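Side-chain contacts in N5-Carboxyaminoimidazole ribonucleotide synthetase (Staphylococcus aureus subsp. aureus, PDB 3ORQ), which catalyses the ATP-dependent conversion of 5-aminoimidazole ribonucleotide and bicarbonate to N5-carboxyaminoimidazole ribonucleotide in purine biosynthesis: residues 57-60 with 61-65; 243-247 with 248-252; 279-283 with 284-288; 316-320 with 321-325. One frame throughout, in Å; residues are numbered along the deposited sequence.

Contact 1. Residues 57-60 with 61-65; sequences IQAK and YDDEK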
loop_
_atom_site.group_PDB
_atom_site.type_symbol
_atom_site.label_atom_id
_atom_site.label_comp_id
_atom_site.label_asym_id
_atom_site.label_seq_id
_atom_site.Cartn_x
_atom_site.Cartn_y
_atom_site.Cartn_z
ATOM N N ILE A 57 -22.224 -3.969 -2.440
ATOM C CA ILE A 57 -23.607 -4.154 -2.057
ATOM C C ILE A 57 -24.069 -2.859 -1.361
ATOM O O ILE A 57 -23.608 -2.518 -0.255
ATOM C CB ILE A 57 -23.801 -5.290 -1.090
ATOM C CG1 ILE A 57 -23.434 -6.650 -1.717
ATOM C CG2 ILE A 57 -25.258 -5.307 -0.583
ATOM C CD1 ILE A 57 -23.398 -7.809 -0.669
ATOM N N GLN A 58 -24.959 -2.124 -2.030
ATOM C CA GLN A 58 -25.477 -0.886 -1.460
ATOM C C GLN A 58 -26.702 -1.252 -0.602
ATOM O O GLN A 58 -27.712 -1.730 -1.128
ATOM C CB GLN A 58 -25.854 0.131 -2.557
ATOM C CG GLN A 58 -26.398 1.438 -1.966
ATOM C CD GLN A 58 -26.694 2.554 -3.000
ATOM O OE1 GLN A 58 -26.707 2.328 -4.208
ATOM N NE2 GLN A 58 -26.927 3.766 -2.499
ATOM N N ALA A 59 -26.581 -1.055 0.704
ATOM C CA ALA A 59 -27.654 -1.314 1.635
ATOM C C ALA A 59 -27.328 -0.702 2.992
ATOM O O ALA A 59 -26.171 -0.465 3.312
ATOM C CB ALA A 59 -27.879 -2.816 1.760
ATOM N N LYS A 60 -28.349 -0.448 3.794
ATOM C CA LYS A 60 -28.145 0.043 5.160
ATOM C C LYS A 60 -27.566 -1.047 6.053
ATOM O O LYS A 60 -27.693 -2.248 5.771
ATOM C CB LYS A 60 -29.457 0.575 5.762
ATOM C CG LYS A 60 -30.092 1.702 4.959
ATOM C CD LYS A 60 -31.287 2.285 5.675
ATOM C CE LYS A 60 -31.753 3.495 4.908
ATOM N NZ LYS A 60 -32.647 4.339 5.748
ATOM N N TYR A 61 -26.944 -0.625 7.141
ATOM C CA TYR A 61 -26.308 -1.569 8.059
ATOM C C TYR A 61 -27.303 -2.395 8.896
ATOM O O TYR A 61 -26.936 -3.410 9.471
ATOM C CB TYR A 61 -25.321 -0.839 8.954
ATOM C CG TYR A 61 -24.272 -0.021 8.221
ATOM C CD1 TYR A 61 -23.346 -0.621 7.363
ATOM C CD2 TYR A 61 -24.200 1.366 8.403
ATOM C CE1 TYR A 61 -22.353 0.144 6.707
ATOM C CE2 TYR A 61 -23.210 2.139 7.770
ATOM C CZ TYR A 61 -22.286 1.510 6.924
ATOM O OH TYR A 61 -21.340 2.283 6.275
ATOM N N ASP A 62 -28.557 -1.969 8.943
ATOM C CA ASP A 62 -29.614 -2.734 9.631
ATOM C C ASP A 62 -30.358 -3.681 8.669
ATOM O O ASP A 62 -31.222 -4.430 9.105
ATOM C CB ASP A 62 -30.634 -1.783 10.289
ATOM C CG ASP A 62 -31.264 -0.804 9.273
ATOM O OD1 ASP A 62 -30.491 -0.224 8.488
ATOM O OD2 ASP A 62 -32.507 -0.591 9.243
ATOM N N ASP A 63 -30.029 -3.636 7.375
ATOM C CA ASP A 63 -30.757 -4.367 6.331
ATOM C C ASP A 63 -30.340 -5.851 6.327
ATOM O O ASP A 63 -29.256 -6.221 5.841
ATOM C CB ASP A 63 -30.523 -3.657 4.996
ATOM C CG ASP A 63 -31.237 -4.306 3.807
ATOM O OD1 ASP A 63 -31.656 -5.467 3.883
ATOM O OD2 ASP A 63 -31.359 -3.633 2.754
ATOM N N GLU A 64 -31.212 -6.694 6.886
ATOM C CA GLU A 64 -30.946 -8.117 7.116
ATOM C C GLU A 64 -30.778 -8.945 5.835
ATOM O O GLU A 64 -29.941 -9.851 5.797
ATOM C CB GLU A 64 -32.046 -8.733 8.030
ATOM C CG GLU A 64 -31.818 -10.206 8.417
ATOM C CD GLU A 64 -32.838 -10.772 9.449
ATOM O OE1 GLU A 64 -33.426 -9.997 10.267
ATOM O OE2 GLU A 64 -33.040 -12.010 9.436
ATOM N N LYS A 65 -31.570 -8.644 4.803
ATOM C CA LYS A 65 -31.440 -9.363 3.526
ATOM C C LYS A 65 -30.056 -9.111 2.916
ATOM O O LYS A 65 -29.406 -10.023 2.409
ATOM C CB LYS A 65 -32.515 -8.960 2.493
ATOM C CG LYS A 65 -33.954 -9.033 2.964
ATOM C CD LYS A 65 -34.563 -10.411 2.767
ATOM C CE LYS A 65 -36.069 -10.395 3.096
ATOM N NZ LYS A 65 -36.638 -11.767 3.182
#
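Asp62 has its CG set between its own backbone N and carbonyl carbon (chi1 57°), which turns the carboxylate back over the chain toward Lys60. Its OD1 comes to 3.0 Å from Lys60 CB. Lys60 has its CG opposite the carbonyl carbon and is extended from there on. It runs alongside Asp62, and both point the same way. The charged ends do not meet: Lys60 NZ is 5.7 Å from Asp62 OD1. The opposite charges probably attract only through space, at a surface open to solvent. The backbone here is a type I beta turn from Lys60 to Asp63. It is closed by Asp63 N donating to Lys60 O at 3.2 Å, with an N-H...O angle of 158°. The donor sits well above the carbonyl plane. The turn joins strand 55-58, at the edge of the parallel sheet of the preATP-grasp domain, to helix 64-73, as in a Rossmann-like beta-alpha unit. Asp63 is the N-cap of that helix, and its OD1 accepts from Ala66 N. The other carboxylate oxygen, Asp63 OD2, lies 3.7 Å from Ala59 CB. The Tyr61 hydroxyl is hydrogen-bonded to Asp42 at the end of the neighbouring strand 37-42, and the ring packs on Leu41 and Pro43.

Contact 2. Residues 243-247 with 248-252; sequences KIIQS and IHFIG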
loop_
_atom_site.group_PDB
_atom_site.type_symbol
_atom_site.label_atom_id
_atom_site.label_comp_id
_atom_site.label_asym_id
_atom_site.label_seq_id
_atom_site.Cartn_x
_atom_site.Cartn_y
_atom_site.Cartn_z
ATOM N N LYS A 243 -5.525 -7.030 30.635
ATOM C CA LYS A 243 -6.741 -7.128 31.456
ATOM C C LYS A 243 -7.972 -7.108 30.564
ATOM O O LYS A 243 -8.896 -7.913 30.739
ATOM C CB LYS A 243 -6.818 -6.001 32.482
ATOM C CG LYS A 243 -5.953 -6.220 33.731
ATOM C CD LYS A 243 -5.754 -4.899 34.483
ATOM C CE LYS A 243 -4.988 -5.109 35.801
ATOM N NZ LYS A 243 -3.508 -5.270 35.659
ATOM N N ILE A 244 -7.974 -6.209 29.578
ATOM C CA ILE A 244 -9.160 -6.008 28.750
ATOM C C ILE A 244 -9.510 -7.253 27.958
ATOM O O ILE A 244 -10.683 -7.564 27.746
ATOM C CB ILE A 244 -8.949 -4.833 27.775
ATOM C CG1 ILE A 244 -8.746 -3.537 28.549
ATOM C CG2 ILE A 244 -10.077 -4.760 26.746
ATOM C CD1 ILE A 244 -8.448 -2.311 27.664
ATOM N N ILE A 245 -8.478 -7.941 27.502
ATOM C CA ILE A 245 -8.585 -9.136 26.668
ATOM C C ILE A 245 -9.147 -10.370 27.407
ATOM O O ILE A 245 -9.621 -11.319 26.795
ATOM C CB ILE A 245 -7.168 -9.405 26.068
ATOM C CG1 ILE A 245 -7.086 -8.843 24.654
ATOM C CG2 ILE A 245 -6.714 -10.869 26.121
ATOM C CD1 ILE A 245 -7.083 -7.370 24.605
ATOM N N GLN A 246 -9.103 -10.373 28.723
ATOM C CA GLN A 246 -9.790 -11.455 29.468
ATOM C C GLN A 246 -11.288 -11.244 29.601
ATOM O O GLN A 246 -11.996 -12.140 30.049
ATOM C CB GLN A 246 -9.198 -11.690 30.860
ATOM C CG GLN A 246 -7.985 -12.609 30.855
ATOM C CD GLN A 246 -6.685 -11.818 30.897
ATOM O OE1 GLN A 246 -6.386 -11.126 31.894
ATOM N NE2 GLN A 246 -5.891 -11.916 29.808
ATOM N N SER A 247 -11.761 -10.060 29.253
ATOM C CA SER A 247 -13.174 -9.769 29.427
ATOM C C SER A 247 -13.945 -9.591 28.127
ATOM O O SER A 247 -15.187 -9.702 28.140
ATOM C CB SER A 247 -13.372 -8.554 30.355
ATOM O OG SER A 247 -12.969 -8.878 31.691
ATOM N N ILE A 248 -13.224 -9.294 27.026
ATOM C CA ILE A 248 -13.840 -9.012 25.718
ATOM C C ILE A 248 -13.059 -9.730 24.644
ATOM O O ILE A 248 -11.824 -9.656 24.610
ATOM C CB ILE A 248 -13.751 -7.536 25.342
ATOM C CG1 ILE A 248 -14.397 -6.648 26.396
ATOM C CG2 ILE A 248 -14.399 -7.281 24.012
ATOM C CD1 ILE A 248 -14.289 -5.149 26.082
ATOM N N HIS A 249 -13.759 -10.456 23.790
ATOM C CA HIS A 249 -13.097 -11.181 22.734
ATOM C C HIS A 249 -12.744 -10.234 21.579
ATOM O O HIS A 249 -13.628 -9.627 20.978
ATOM C CB HIS A 249 -13.994 -12.300 22.226
ATOM C CG HIS A 249 -13.410 -13.066 21.075
ATOM N ND1 HIS A 249 -12.295 -13.869 21.207
ATOM C CD2 HIS A 249 -13.780 -13.147 19.772
ATOM C CE1 HIS A 249 -12.016 -14.428 20.041
ATOM N NE2 HIS A 249 -12.900 -14.005 19.153
ATOM N N PHE A 250 -11.458 -10.136 21.266
ATOM C CA PHE A 250 -10.984 -9.430 20.069
ATOM C C PHE A 250 -10.289 -10.342 19.089
ATOM O O PHE A 250 -9.406 -11.104 19.480
ATOM C CB PHE A 250 -9.999 -8.346 20.493
ATOM C CG PHE A 250 -10.640 -7.196 21.209
ATOM C CD1 PHE A 250 -11.451 -6.282 20.502
ATOM C CD2 PHE A 250 -10.490 -7.059 22.587
ATOM C CE1 PHE A 250 -12.053 -5.209 21.165
ATOM C CE2 PHE A 250 -11.100 -6.003 23.260
ATOM C CZ PHE A 250 -11.870 -5.080 22.572
ATOM N N ILE A 251 -10.673 -10.271 17.821
ATOM C CA ILE A 251 -9.858 -10.778 16.713
ATOM C C ILE A 251 -9.683 -9.619 15.711
ATOM O O ILE A 251 -10.534 -8.733 15.627
ATOM C CB ILE A 251 -10.507 -11.983 16.012
ATOM C CG1 ILE A 251 -10.438 -13.234 16.918
ATOM C CG2 ILE A 251 -9.799 -12.259 14.680
ATOM C CD1 ILE A 251 -9.024 -13.607 17.347
ATOM N N GLY A 252 -8.548 -9.612 15.006
ATOM C CA GLY A 252 -8.152 -8.519 14.124
ATOM C C GLY A 252 -7.598 -7.327 14.925
ATOM O O GLY A 252 -7.220 -7.446 16.089
#
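The Phe250 ring is met at its edge, near the ring plane, by Ile244, whose CG2 lies 3.8 Å from Phe250 CE2. Ile245 comes to the ring at a slant, with its CD1 4.0 Å from Phe250 CD2. Both isoleucines lie askew to the phenylalanine side chain. Phe250 also stacks with Phe254 of strand 252-261 and touches Leu108 of helix 103-109. In Ile244 the CG2 branch is the one opposite the backbone N, and this branch serves two neighbours. Besides the ring it faces Ile248 CD1 at 4.3 Å. The contact is the turn by which helix 234-245 of the ATP-grasp domain gives way to strand 252-261. The chain turns off roughly at a right angle, and the residues of the linking loop pack against the end of the helix. Ile244 O lies at the bend and takes Ser247 N at 3.1 Å. It also receives a weak bond from Ile248 N at 3.2 Å, with an N-H...O angle of only 133°. Ile248 is buried, and its side chain continues the apolar cluster onto Ala104, Leu107 and Leu108 of helix 103-109. Phe250 O accepts from Arg201, on strand 191-201, which ties the loop to the next strand of the sheet.

Contact 3. Residues 279-283 with 284-288; sequences GHYSI and EACDY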
loop_
_atom_site.group_PDB
_atom_site.type_symbol
_atom_site.label_atom_id
_atom_site.label_comp_id
_atom_site.label_asym_id
_atom_site.label_seq_id
_atom_site.Cartn_x
_atom_site.Cartn_y
_atom_site.Cartn_z
ATOM N N GLY A 279 -3.705 4.979 13.966
ATOM C CA GLY A 279 -2.814 3.907 13.477
ATOM C C GLY A 279 -2.411 4.054 12.033
ATOM O O GLY A 279 -1.668 3.201 11.499
ATOM N N HIS A 280 -2.920 5.090 11.364
ATOM C CA HIS A 280 -2.699 5.221 9.915
ATOM C C HIS A 280 -1.228 5.350 9.536
ATOM O O HIS A 280 -0.831 4.831 8.459
ATOM C CB HIS A 280 -3.525 6.307 9.272
ATOM C CG HIS A 280 -4.996 6.068 9.372
ATOM N ND1 HIS A 280 -5.529 4.840 9.683
ATOM C CD2 HIS A 280 -6.047 6.915 9.274
ATOM C CE1 HIS A 280 -6.845 4.929 9.750
ATOM N NE2 HIS A 280 -7.186 6.176 9.495
ATOM N N TYR A 281 -0.423 5.929 10.460
ATOM C CA TYR A 281 0.989 6.203 10.202
ATOM C C TYR A 281 1.720 4.882 9.862
ATOM O O TYR A 281 2.762 4.878 9.158
ATOM C CB TYR A 281 1.642 6.873 11.414
ATOM C CG TYR A 281 1.836 5.850 12.505
ATOM C CD1 TYR A 281 0.779 5.516 13.348
ATOM C CD2 TYR A 281 3.008 5.110 12.585
ATOM C CE1 TYR A 281 0.905 4.523 14.272
ATOM C CE2 TYR A 281 3.153 4.110 13.559
ATOM C CZ TYR A 281 2.087 3.813 14.388
ATOM O OH TYR A 281 2.175 2.822 15.350
ATOM N N SER A 282 1.204 3.758 10.379
ATOM C CA SER A 282 1.912 2.464 10.286
ATOM C C SER A 282 2.019 1.996 8.838
ATOM O O SER A 282 2.836 1.114 8.483
ATOM C CB SER A 282 1.176 1.394 11.108
ATOM O OG SER A 282 -0.135 1.193 10.618
ATOM N N ILE A 283 1.198 2.583 7.977
ATOM C CA ILE A 283 1.337 2.252 6.546
ATOM C C ILE A 283 2.725 2.636 6.064
ATOM O O ILE A 283 3.373 1.858 5.430
ATOM C CB ILE A 283 0.289 2.915 5.683
ATOM C CG1 ILE A 283 -1.046 2.243 5.908
ATOM C CG2 ILE A 283 0.645 2.776 4.200
ATOM C CD1 ILE A 283 -2.242 3.147 5.506
ATOM N N GLU A 284 3.176 3.851 6.338
ATOM C CA GLU A 284 4.512 4.228 5.843
ATOM C C GLU A 284 5.651 3.863 6.797
ATOM O O GLU A 284 6.781 3.572 6.351
ATOM C CB GLU A 284 4.575 5.726 5.555
ATOM C CG GLU A 284 3.823 6.174 4.264
ATOM C CD GLU A 284 2.343 6.249 4.500
ATOM O OE1 GLU A 284 1.970 6.211 5.687
ATOM O OE2 GLU A 284 1.555 6.295 3.525
ATOM N N ALA A 285 5.368 3.882 8.097
ATOM C CA ALA A 285 6.442 3.881 9.128
ATOM C C ALA A 285 6.824 2.515 9.682
ATOM O O ALA A 285 7.907 2.372 10.259
ATOM C CB ALA A 285 6.065 4.808 10.247
ATOM N N CYS A 286 5.982 1.508 9.477
ATOM C CA CYS A 286 6.207 0.163 10.109
ATOM C C CYS A 286 6.417 -0.869 9.049
ATOM O O CYS A 286 6.093 -0.634 7.878
ATOM C CB CYS A 286 5.008 -0.270 10.990
ATOM S SG CYS A 286 4.713 0.793 12.423
ATOM N N ASP A 287 6.906 -2.034 9.451
ATOM C CA ASP A 287 7.114 -3.104 8.479
ATOM C C ASP A 287 5.800 -3.828 8.165
ATOM O O ASP A 287 5.731 -4.635 7.214
ATOM C CB ASP A 287 8.201 -4.083 8.962
ATOM C CG ASP A 287 7.993 -4.552 10.408
ATOM O OD1 ASP A 287 7.071 -4.056 11.096
ATOM O OD2 ASP A 287 8.760 -5.425 10.872
ATOM N N TYR A 288 4.774 -3.565 8.982
ATOM C CA TYR A 288 3.398 -4.048 8.749
ATOM C C TYR A 288 2.478 -2.885 9.117
ATOM O O TYR A 288 2.786 -2.128 10.036
ATOM C CB TYR A 288 3.023 -5.203 9.665
ATOM C CG TYR A 288 3.892 -6.461 9.532
ATOM C CD1 TYR A 288 5.029 -6.615 10.343
ATOM C CD2 TYR A 288 3.562 -7.480 8.644
ATOM C CE1 TYR A 288 5.837 -7.729 10.264
ATOM C CE2 TYR A 288 4.402 -8.631 8.517
ATOM C CZ TYR A 288 5.534 -8.727 9.355
ATOM O OH TYR A 288 6.358 -9.830 9.303
HETATM O O HOH W 1 -0.484 6.507 6.415
HETATM O O HOH W 2 3.831 -0.995 6.491
#
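Tyr281 turns its ring edge toward Ala285, whose CB lies near the ring plane, 3.9 Å from Tyr281 CD2. Cys286 comes to the same ring at a slant, with SG 3.8 Å from Tyr281 CE2. This is a sulfur-aromatic contact, the sulfur lying 61° off the ring normal. Tyr281 has its CG between the backbone N and the carbonyl carbon (chi1 74°), a setting that carries the ring toward Ala285 and Cys286. One face of the ring has Ser282 CB above it, offset toward the rim. The same Ser282 CB touches Cys286 SG, so the sulfur sits against both residues. The phenol end is hydrogen-bonded to Gln213. Ser282 OG points back and donates to Gly279 O at 2.7 Å, nearly in line with the C=O bond; Ser282 N donates to the same oxygen. Ile283 and Glu284 lie side by side and point the same way. Glu284 is bent at chi2, and this brings its carboxylate alongside Ile283 CB and CG2. A water bridges Glu284 OE1 and His280 O, while Glu284 OE2 is hydrogen-bonded to His339. The two carboxylate oxygens therefore have separate partners. Ala285 N donates to Tyr281 O in the carbonyl plane at 3.0 Å, while Cys286 N makes a weak bond to Ser282 O. Beyond them, Tyr288 meets the ring of His337 of the second subunit. The arrangement is a short helix that follows a type I beta turn from Gly279 to Ser282 and is left at Cys286, within the ATP-grasp domain beside the subunit interface.

Contact 4. Residues 316-320 with 321-325; sequences MNLLG and KDLDL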
loop_
_atom_site.group_PDB
_atom_site.type_symbol
_atom_site.label_atom_id
_atom_site.label_comp_id
_atom_site.label_asym_id
_atom_site.label_seq_id
_atom_site.Cartn_x
_atom_site.Cartn_y
_atom_site.Cartn_z
HETATM N N MSE A 316 -0.792 13.799 10.341
HETATM C CA MSE A 316 -1.809 14.858 10.511
HETATM C C MSE A 316 -3.075 14.409 9.816
HETATM O O MSE A 316 -3.010 13.931 8.686
HETATM C CB MSE A 316 -1.364 16.184 9.876
HETATM C CG MSE A 316 0.018 16.668 10.261
HETATM SE SE MSE A 316 0.157 17.060 12.155
HETATM C CE MSE A 316 -1.059 18.568 12.264
ATOM N N ASN A 317 -4.224 14.555 10.463
ATOM C CA ASN A 317 -5.490 14.368 9.756
ATOM C C ASN A 317 -5.685 15.492 8.769
ATOM O O ASN A 317 -5.125 16.571 8.935
ATOM C CB ASN A 317 -6.653 14.355 10.733
ATOM C CG ASN A 317 -7.134 12.954 11.031
ATOM O OD1 ASN A 317 -6.749 11.986 10.347
ATOM N ND2 ASN A 317 -7.962 12.825 12.063
ATOM N N LEU A 318 -6.453 15.244 7.719
ATOM C CA LEU A 318 -6.871 16.356 6.831
ATOM C C LEU A 318 -8.385 16.482 6.805
ATOM O O LEU A 318 -9.064 15.809 6.048
ATOM C CB LEU A 318 -6.274 16.251 5.418
ATOM C CG LEU A 318 -4.746 16.411 5.264
ATOM C CD1 LEU A 318 -4.194 15.768 3.966
ATOM C CD2 LEU A 318 -4.347 17.903 5.344
ATOM N N LEU A 319 -8.922 17.342 7.664
ATOM C CA LEU A 319 -10.349 17.728 7.572
ATOM C C LEU A 319 -10.601 18.555 6.321
ATOM O O LEU A 319 -9.662 19.054 5.720
ATOM C CB LEU A 319 -10.759 18.531 8.799
ATOM C CG LEU A 319 -10.429 17.841 10.108
ATOM C CD1 LEU A 319 -10.787 18.744 11.362
ATOM C CD2 LEU A 319 -11.133 16.475 10.114
ATOM N N GLY A 320 -11.862 18.710 5.924
ATOM C CA GLY A 320 -12.206 19.561 4.770
ATOM C C GLY A 320 -11.524 20.931 4.817
ATOM O O GLY A 320 -11.035 21.432 3.804
ATOM N N LYS A 321 -11.452 21.519 6.010
ATOM C CA LYS A 321 -10.906 22.862 6.168
ATOM C C LYS A 321 -9.396 22.852 6.013
ATOM O O LYS A 321 -8.806 23.857 5.597
ATOM C CB LYS A 321 -11.305 23.477 7.524
ATOM C CG LYS A 321 -10.642 22.797 8.739
ATOM C CD LYS A 321 -11.115 23.447 10.032
ATOM C CE LYS A 321 -10.649 22.687 11.256
ATOM N NZ LYS A 321 -10.663 23.522 12.482
ATOM N N ASP A 322 -8.765 21.724 6.343
ATOM C CA ASP A 322 -7.338 21.601 6.136
ATOM C C ASP A 322 -7.016 21.581 4.628
ATOM O O ASP A 322 -6.043 22.222 4.191
ATOM C CB ASP A 322 -6.798 20.370 6.852
ATOM C CG ASP A 322 -7.105 20.388 8.335
ATOM O OD1 ASP A 322 -6.915 21.463 8.929
ATOM O OD2 ASP A 322 -7.532 19.349 8.907
ATOM N N LEU A 323 -7.841 20.877 3.840
ATOM C CA LEU A 323 -7.732 20.923 2.365
ATOM C C LEU A 323 -7.896 22.346 1.845
ATOM O O LEU A 323 -7.136 22.765 0.971
ATOM C CB LEU A 323 -8.740 19.997 1.668
ATOM C CG LEU A 323 -8.653 18.496 1.980
ATOM C CD1 LEU A 323 -9.535 17.743 1.030
ATOM C CD2 LEU A 323 -7.204 17.929 1.980
ATOM N N ASP A 324 -8.872 23.088 2.382
ATOM C CA ASP A 324 -9.088 24.483 1.930
ATOM C C ASP A 324 -7.799 25.291 2.042
ATOM O O ASP A 324 -7.352 25.891 1.056
ATOM C CB ASP A 324 -10.226 25.168 2.692
ATOM C CG ASP A 324 -11.578 24.568 2.379
ATOM O OD1 ASP A 324 -11.737 24.008 1.276
ATOM O OD2 ASP A 324 -12.484 24.632 3.239
ATOM N N LEU A 325 -7.222 25.264 3.253
ATOM C CA LEU A 325 -5.912 25.828 3.580
ATOM C C LEU A 325 -4.725 25.290 2.755
ATOM O O LEU A 325 -3.881 26.077 2.294
ATOM C CB LEU A 325 -5.624 25.600 5.070
ATOM C CG LEU A 325 -4.364 26.229 5.707
ATOM C CD1 LEU A 325 -4.452 27.784 5.608
ATOM C CD2 LEU A 325 -4.173 25.826 7.186
#
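Asp322 reaches back to the strand and takes the backbone N-H of Leu319 on OD2 at 2.7 Å. The donor comes to the anti side of the oxygen and 21° out of the carboxylate plane. Asp322 OD2 also lies against Leu319 CB at 3.3 Å, the two side chains running the same way. Leu319 is the N-cap, and Asp322 stands three residues on, at N3. This is the half of a capping box that the N3 side chain makes; leucine cannot make the other half. Asp322 N adds a weak backbone bond to Leu319 O. Asp322 CB packs on Leu318 CD2. Next to it, Leu323 CD2 touches Leu318 CB at 3.9 Å. Further out, Lys321 runs extended alongside Leu319, its CE near Leu319 CD1. The first helical bonds fix these positions: Leu323 N donates to Leu319 O at 3.2 Å, and Asp324 N to Gly320 O. Asp324 OD1 forms a salt bridge with Arg346. Strand 316-319 and helix 321-325 stand at 90°, so the chain makes a sharp corner. Strand 313-319 lies between strands 221-227 and 351-358 in the large antiparallel sheet. Leu323 packs on Met352 of strand 351-358 and on Phe11 of the second subunit.

The four contacts follow one another along the chain without overlap. Contact 1 belongs to the preATP-grasp domain and its parallel sheet. Contacts 2 and 3 fall in the ATP-grasp domain, with centres 23 Å apart. Contact 4 is in the C-terminal domain. Contact 2 leads into strand 252-261 and contact 4 leaves strand 313-319, yet their centres are 35 Å apart, on opposite sides of the chain's centre. Contacts 3 and 4 approach most closely, their nearest atoms about 5 Å apart, and both reach the second subunit. The eight-stranded antiparallel sheet that holds strands 252-261 and 313-319 runs from the ATP-grasp domain into the C-terminal domain, and it joins contacts 2 and 4 in one sheet.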